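Penicillin-binding protein 2 (Pbp2) (Helicobacter pylori, PDB 5LP5) probably cross-links peptidoglycan as a penicillin-binding transpeptidase of the cell wall synthesis machinery, and forms a complex with MreC. Local coordinates at residues 253-257 against 441-446; 261-267 against 457-463. All coordinates share one frame; numbering follows the deposited sequence.

Contact 1 (253-257 against 441-446)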
loop_
_atom_site.group_PDB
_atom_site.type_symbol
_atom_site.label_atom_id
_atom_site.label_comp_id
_atom_site.label_asym_id
_atom_site.label_seq_id
_atom_site.Cartn_x
_atom_site.Cartn_y
_atom_site.Cartn_z
ATOM N N ALA A 253 19.110 -3.799 -24.255
ATOM C CA ALA A 253 18.937 -2.721 -23.292
ATOM C C ALA A 253 18.933 -1.358 -23.963
ATOM O O ALA A 253 19.605 -1.163 -24.984
ATOM C CB ALA A 253 20.031 -2.767 -22.253
ATOM N N ILE A 254 18.188 -0.426 -23.367
ATOM C CA ILE A 254 18.068 0.927 -23.907
ATOM C C ILE A 254 18.011 2.027 -22.835
ATOM O O ILE A 254 17.397 1.858 -21.790
ATOM C CB ILE A 254 16.863 1.049 -24.848
ATOM C CG1 ILE A 254 16.799 2.454 -25.430
ATOM C CG2 ILE A 254 15.569 0.702 -24.125
ATOM C CD1 ILE A 254 15.913 2.521 -26.646
ATOM N N LEU A 255 18.662 3.150 -23.122
ATOM C CA LEU A 255 18.890 4.189 -22.130
ATOM C C LEU A 255 18.750 5.544 -22.742
ATOM O O LEU A 255 19.327 5.816 -23.774
ATOM C CB LEU A 255 20.309 4.092 -21.576
ATOM C CG LEU A 255 20.629 2.944 -20.624
ATOM C CD1 LEU A 255 22.136 2.808 -20.469
ATOM C CD2 LEU A 255 19.963 3.203 -19.280
ATOM N N VAL A 256 17.975 6.395 -22.087
ATOM C CA VAL A 256 17.898 7.803 -22.447
ATOM C C VAL A 256 18.359 8.595 -21.243
ATOM O O VAL A 256 17.969 8.270 -20.119
ATOM C CB VAL A 256 16.465 8.230 -22.812
ATOM C CG1 VAL A 256 16.403 9.725 -23.040
ATOM C CG2 VAL A 256 15.989 7.493 -24.047
ATOM N N MET A 257 19.168 9.626 -21.475
ATOM C CA MET A 257 19.703 10.397 -20.364
ATOM C C MET A 257 19.861 11.878 -20.632
ATOM O O MET A 257 20.458 12.287 -21.607
ATOM C CB MET A 257 21.051 9.845 -19.951
ATOM C CG MET A 257 21.654 10.586 -18.763
ATOM S SD MET A 257 23.271 9.989 -18.237
ATOM C CE MET A 257 24.309 10.440 -19.620
ATOM N N PRO A 441 26.168 -1.055 -20.959
ATOM C CA PRO A 441 25.405 0.004 -21.615
ATOM C C PRO A 441 25.410 1.326 -20.870
ATOM O O PRO A 441 25.401 2.369 -21.508
ATOM C CB PRO A 441 24.002 -0.577 -21.683
ATOM C CG PRO A 441 24.236 -2.033 -21.853
ATOM C CD PRO A 441 25.474 -2.349 -21.062
ATOM N N LEU A 442 25.464 1.287 -19.542
ATOM C CA LEU A 442 25.628 2.522 -18.770
ATOM C C LEU A 442 26.942 3.255 -19.106
ATOM O O LEU A 442 26.947 4.468 -19.319
ATOM C CB LEU A 442 25.508 2.254 -17.270
ATOM C CG LEU A 442 24.073 2.269 -16.701
ATOM C CD1 LEU A 442 24.050 1.789 -15.246
ATOM C CD2 LEU A 442 23.420 3.637 -16.764
ATOM N N GLN A 443 28.041 2.518 -19.164
ATOM C CA GLN A 443 29.351 3.109 -19.465
ATOM C C GLN A 443 29.346 3.826 -20.806
ATOM O O GLN A 443 29.837 4.970 -20.915
ATOM C CB GLN A 443 30.466 2.042 -19.408
ATOM C CG GLN A 443 30.864 1.709 -17.965
ATOM C CD GLN A 443 31.853 0.573 -17.819
ATOM O OE1 GLN A 443 31.847 -0.387 -18.589
ATOM N NE2 GLN A 443 32.710 0.679 -16.811
ATOM N N VAL A 444 28.760 3.169 -21.812
ATOM C CA VAL A 444 28.692 3.723 -23.178
ATOM C C VAL A 444 27.880 5.021 -23.195
ATOM O O VAL A 444 28.270 5.999 -23.840
ATOM C CB VAL A 444 28.067 2.712 -24.152
ATOM C CG1 VAL A 444 27.929 3.308 -25.543
ATOM C CG2 VAL A 444 28.899 1.439 -24.206
ATOM N N LEU A 445 26.758 5.013 -22.470
ATOM C CA LEU A 445 25.874 6.173 -22.321
ATOM C C LEU A 445 26.561 7.369 -21.674
ATOM O O LEU A 445 26.458 8.502 -22.195
ATOM C CB LEU A 445 24.644 5.789 -21.488
ATOM C CG LEU A 445 23.676 6.913 -21.103
ATOM C CD1 LEU A 445 22.765 7.310 -22.249
ATOM C CD2 LEU A 445 22.848 6.498 -19.909
ATOM N N ALA A 446 27.220 7.147 -20.533
ATOM C CA ALA A 446 27.910 8.232 -19.846
ATOM C C ALA A 446 28.995 8.805 -20.763
ATOM O O ALA A 446 29.167 10.032 -20.893
ATOM C CB ALA A 446 28.519 7.739 -18.549
#
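Pro-441 opens helix 441-453 against the side chains of Ala-253 and Leu-255. The contact is helix-on-sheet packing in the penicillin-binding transpeptidase fold, where the antiparallel sheet that includes strand 252-258 is covered on this face by the helix. The axes of the two short segments run 31° apart, in the same general direction, and approach to 9.2 Å. No hydrogen bond crosses between the segments, and the touching residues are all buried.

At the start of the helix, CG of the Pro-441 ring lies 4.3 Å from Ala-253 CB. The Pro-441 carbonyl meets the next strand residue on this face: Leu-255 CD1 comes within 3.5 Å of Pro-441 O. That oxygen is already used inside the helix, since it accepts from Leu-445 N. Leu-255 CD1 also meets Pro-441 CB and Leu-442 N. Leu-442 adds a smaller touch. Its CD2 methyl reaches back to Leu-255 CD1, 4.0 Å away, and the Leu-442 side chain also touches Ala-303 and Val-398.

Leu-445 has the largest contact of the helix residues. Its CG is anti to the backbone N (chi1 174°), which carries the branch toward the strand, between Leu-255 and Met-257. CD2 does most of the touching, 3.8 Å from Leu-255 CD1 on one side and also close to Met-257 CB and SD on the other. CD1 rests on Met-257 CB as well, and Leu-445 further packs on Leu-264, Ala-557 and Thr-559 of the two adjoining strands. At Ala-446 the partner is Met-257. The Met-257 chain is extended as far as SD and then bends at chi3 (67°), which brings Met-257 CE to 4.2 Å from Ala-446 CA and 3.9 Å from Leu-445 O.

Contact 2 (261-267 against 457-463)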
loop_
_atom_site.group_PDB
_atom_site.type_symbol
_atom_site.label_atom_id
_atom_site.label_comp_id
_atom_site.label_asym_id
_atom_site.label_seq_id
_atom_site.Cartn_x
_atom_site.Cartn_y
_atom_site.Cartn_z
ATOM N N ASN A 261 22.629 16.743 -16.345
ATOM C CA ASN A 261 22.564 16.386 -14.912
ATOM C C ASN A 261 22.561 14.887 -14.582
ATOM O O ASN A 261 22.728 14.510 -13.421
ATOM C CB ASN A 261 21.332 17.023 -14.271
ATOM C CG ASN A 261 20.025 16.537 -14.880
ATOM O OD1 ASN A 261 19.933 15.432 -15.404
ATOM N ND2 ASN A 261 19.008 17.364 -14.799
ATOM N N GLY A 262 22.322 14.043 -15.578
ATOM C CA GLY A 262 22.434 12.593 -15.393
ATOM C C GLY A 262 21.142 11.850 -15.129
ATOM O O GLY A 262 21.162 10.685 -14.751
ATOM N N GLU A 263 20.012 12.520 -15.319
ATOM C CA GLU A 263 18.725 11.894 -15.090
ATOM C C GLU A 263 18.452 10.849 -16.180
ATOM O O GLU A 263 18.632 11.112 -17.370
ATOM C CB GLU A 263 17.605 12.940 -15.030
ATOM C CG GLU A 263 17.547 13.713 -13.717
ATOM C CD GLU A 263 16.381 14.695 -13.620
ATOM O OE1 GLU A 263 15.735 14.984 -14.657
ATOM O OE2 GLU A 263 16.117 15.173 -12.487
ATOM N N LEU A 264 18.035 9.659 -15.755
ATOM C CA LEU A 264 17.632 8.613 -16.674
ATOM C C LEU A 264 16.114 8.683 -16.916
ATOM O O LEU A 264 15.303 8.533 -16.001
ATOM C CB LEU A 264 18.028 7.246 -16.130
ATOM C CG LEU A 264 19.539 7.074 -15.989
ATOM C CD1 LEU A 264 19.851 5.838 -15.183
ATOM C CD2 LEU A 264 20.236 7.025 -17.344
ATOM N N LEU A 265 15.741 8.940 -18.161
ATOM C CA LEU A 265 14.357 8.983 -18.546
ATOM C C LEU A 265 13.898 7.597 -18.997
ATOM O O LEU A 265 12.744 7.254 -18.842
ATOM C CB LEU A 265 14.149 10.011 -19.660
ATOM C CG LEU A 265 14.571 11.469 -19.388
ATOM C CD1 LEU A 265 14.387 12.362 -20.613
ATOM C CD2 LEU A 265 13.805 12.055 -18.221
ATOM N N VAL A 266 14.805 6.814 -19.568
ATOM C CA VAL A 266 14.544 5.416 -19.887
ATOM C C VAL A 266 15.686 4.543 -19.378
ATOM O O VAL A 266 16.829 4.977 -19.310
ATOM C CB VAL A 266 14.411 5.216 -21.401
ATOM C CG1 VAL A 266 14.153 3.763 -21.738
ATOM C CG2 VAL A 266 13.291 6.093 -21.946
ATOM N N ALA A 267 15.343 3.312 -19.010
ATOM C CA ALA A 267 16.289 2.247 -18.671
ATOM C C ALA A 267 15.560 0.906 -18.835
ATOM O O ALA A 267 14.919 0.380 -17.905
ATOM C CB ALA A 267 16.814 2.412 -17.264
ATOM N N ALA A 457 28.283 13.030 -16.950
ATOM C CA ALA A 457 27.105 12.915 -16.115
ATOM C C ALA A 457 27.154 11.624 -15.324
ATOM O O ALA A 457 27.519 10.582 -15.854
ATOM C CB ALA A 457 25.859 12.932 -16.990
ATOM N N THR A 458 26.789 11.696 -14.054
ATOM C CA THR A 458 26.505 10.495 -13.267
ATOM C C THR A 458 25.038 10.112 -13.487
ATOM O O THR A 458 24.151 10.834 -12.992
ATOM C CB THR A 458 26.733 10.745 -11.766
ATOM O OG1 THR A 458 28.114 11.027 -11.537
ATOM C CG2 THR A 458 26.344 9.556 -10.947
ATOM N N PRO A 459 24.770 8.990 -14.225
ATOM C CA PRO A 459 23.371 8.575 -14.428
ATOM C C PRO A 459 22.732 8.231 -13.117
ATOM O O PRO A 459 23.405 7.685 -12.255
ATOM C CB PRO A 459 23.482 7.324 -15.300
ATOM C CG PRO A 459 24.833 7.406 -15.924
ATOM C CD PRO A 459 25.700 8.062 -14.889
ATOM N N HIS A 460 21.465 8.581 -12.943
ATOM C CA HIS A 460 20.766 8.276 -11.705
ATOM C C HIS A 460 19.295 8.265 -11.980
ATOM O O HIS A 460 18.876 8.718 -13.021
ATOM C CB HIS A 460 21.133 9.255 -10.573
ATOM C CG HIS A 460 20.833 10.685 -10.878
ATOM N ND1 HIS A 460 21.654 11.468 -11.659
ATOM C CD2 HIS A 460 19.814 11.484 -10.482
ATOM C CE1 HIS A 460 21.141 12.683 -11.748
ATOM N NE2 HIS A 460 20.026 12.720 -11.036
ATOM N N PHE A 461 18.533 7.689 -11.057
ATOM C CA PHE A 461 17.084 7.558 -11.180
ATOM C C PHE A 461 16.343 8.474 -10.205
ATOM O O PHE A 461 15.274 8.985 -10.520
ATOM C CB PHE A 461 16.658 6.121 -10.923
ATOM C CG PHE A 461 17.057 5.168 -12.012
ATOM C CD1 PHE A 461 16.301 5.050 -13.166
ATOM C CD2 PHE A 461 18.193 4.390 -11.881
ATOM C CE1 PHE A 461 16.656 4.168 -14.160
ATOM C CE2 PHE A 461 18.559 3.504 -12.868
ATOM C CZ PHE A 461 17.792 3.397 -14.009
ATOM N N ALA A 462 16.891 8.676 -9.014
ATOM C CA ALA A 462 16.230 9.484 -8.005
ATOM C C ALA A 462 16.388 10.988 -8.288
ATOM O O ALA A 462 17.487 11.539 -8.180
ATOM C CB ALA A 462 16.781 9.139 -6.633
ATOM N N ILE A 463 15.285 11.660 -8.619
ATOM C CA ILE A 463 15.347 13.074 -8.986
ATOM C C ILE A 463 15.990 13.905 -7.898
ATOM O O ILE A 463 16.738 14.814 -8.195
ATOM C CB ILE A 463 13.962 13.652 -9.353
ATOM C CG1 ILE A 463 13.533 13.106 -10.718
ATOM C CG2 ILE A 463 14.014 15.178 -9.413
ATOM C CD1 ILE A 463 12.175 13.568 -11.206
HETATM O O HOH W 1 25.429 13.864 -12.841
#
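Leu-264 and His-460 meet through their backbones, and Leu-264 CB and CG also lie on His-460 O. Their segments form a single beta bridge, Glu-263 with His-460. His-460 N gives a bond to Gly-262 O (2.8 Å), and Leu-264 N returns one to His-460 O (3.0 Å).

Leu-264 sets its CD1 methyl over one face of the Phe-461 ring, a CH-pi contact 3.6 Å from the centroid. Its CD2 meets Pro-459 CB. Ala-267 CB comes to the Phe-461 ring edge, 3.5 Å from CZ.

With CG between its backbone N and carbonyl carbon (chi1 59°), the His-460 ring lies beside Gly-262, with Glu-263 CA over one face. ND1 gives a nearly straight bond to Thr-458 O, 2.9 Å long and in the ring plane, which fixes the imidazole. CE1 meets Asn-261 O at the ring edge. Asn-261 OD1 accepts from Glu-263 N in an Asx turn. The Glu-263 carboxylate has a salt bridge to Arg-59.

Loop 457-463 follows helix 441-453. It runs beside residues 262-264, which lead into the outermost strand on this side of the sheet within the chain. Val-162 of helix 160-163 touches Phe-461 and Ala-267, and Pro-459 packs on Met-257 of strand 252-258.

How the contacts relate
Contacts 1 and 2 lie next to each other in the transpeptidase domain, their centres about 10 Å apart. Their first segments belong to consecutive, antiparallel strands of one sheet, 252-258 and 264-270. Val-256 O and Leu-265 N join them by a probable hydrogen bond of 3.0 Å, at a classic beta bulge where Leu-265 and Val-266 both face Val-256. Packing continues between Met-257 CG and Glu-263 O at 3.4 Å. The second segments follow in the same order: helix 441-453, then loop 457-463. Ser-311, Lys-314 and Lys-513 fit the SxxK and KTG-type motifs of this family, consistent with an active site, but neither contact includes them.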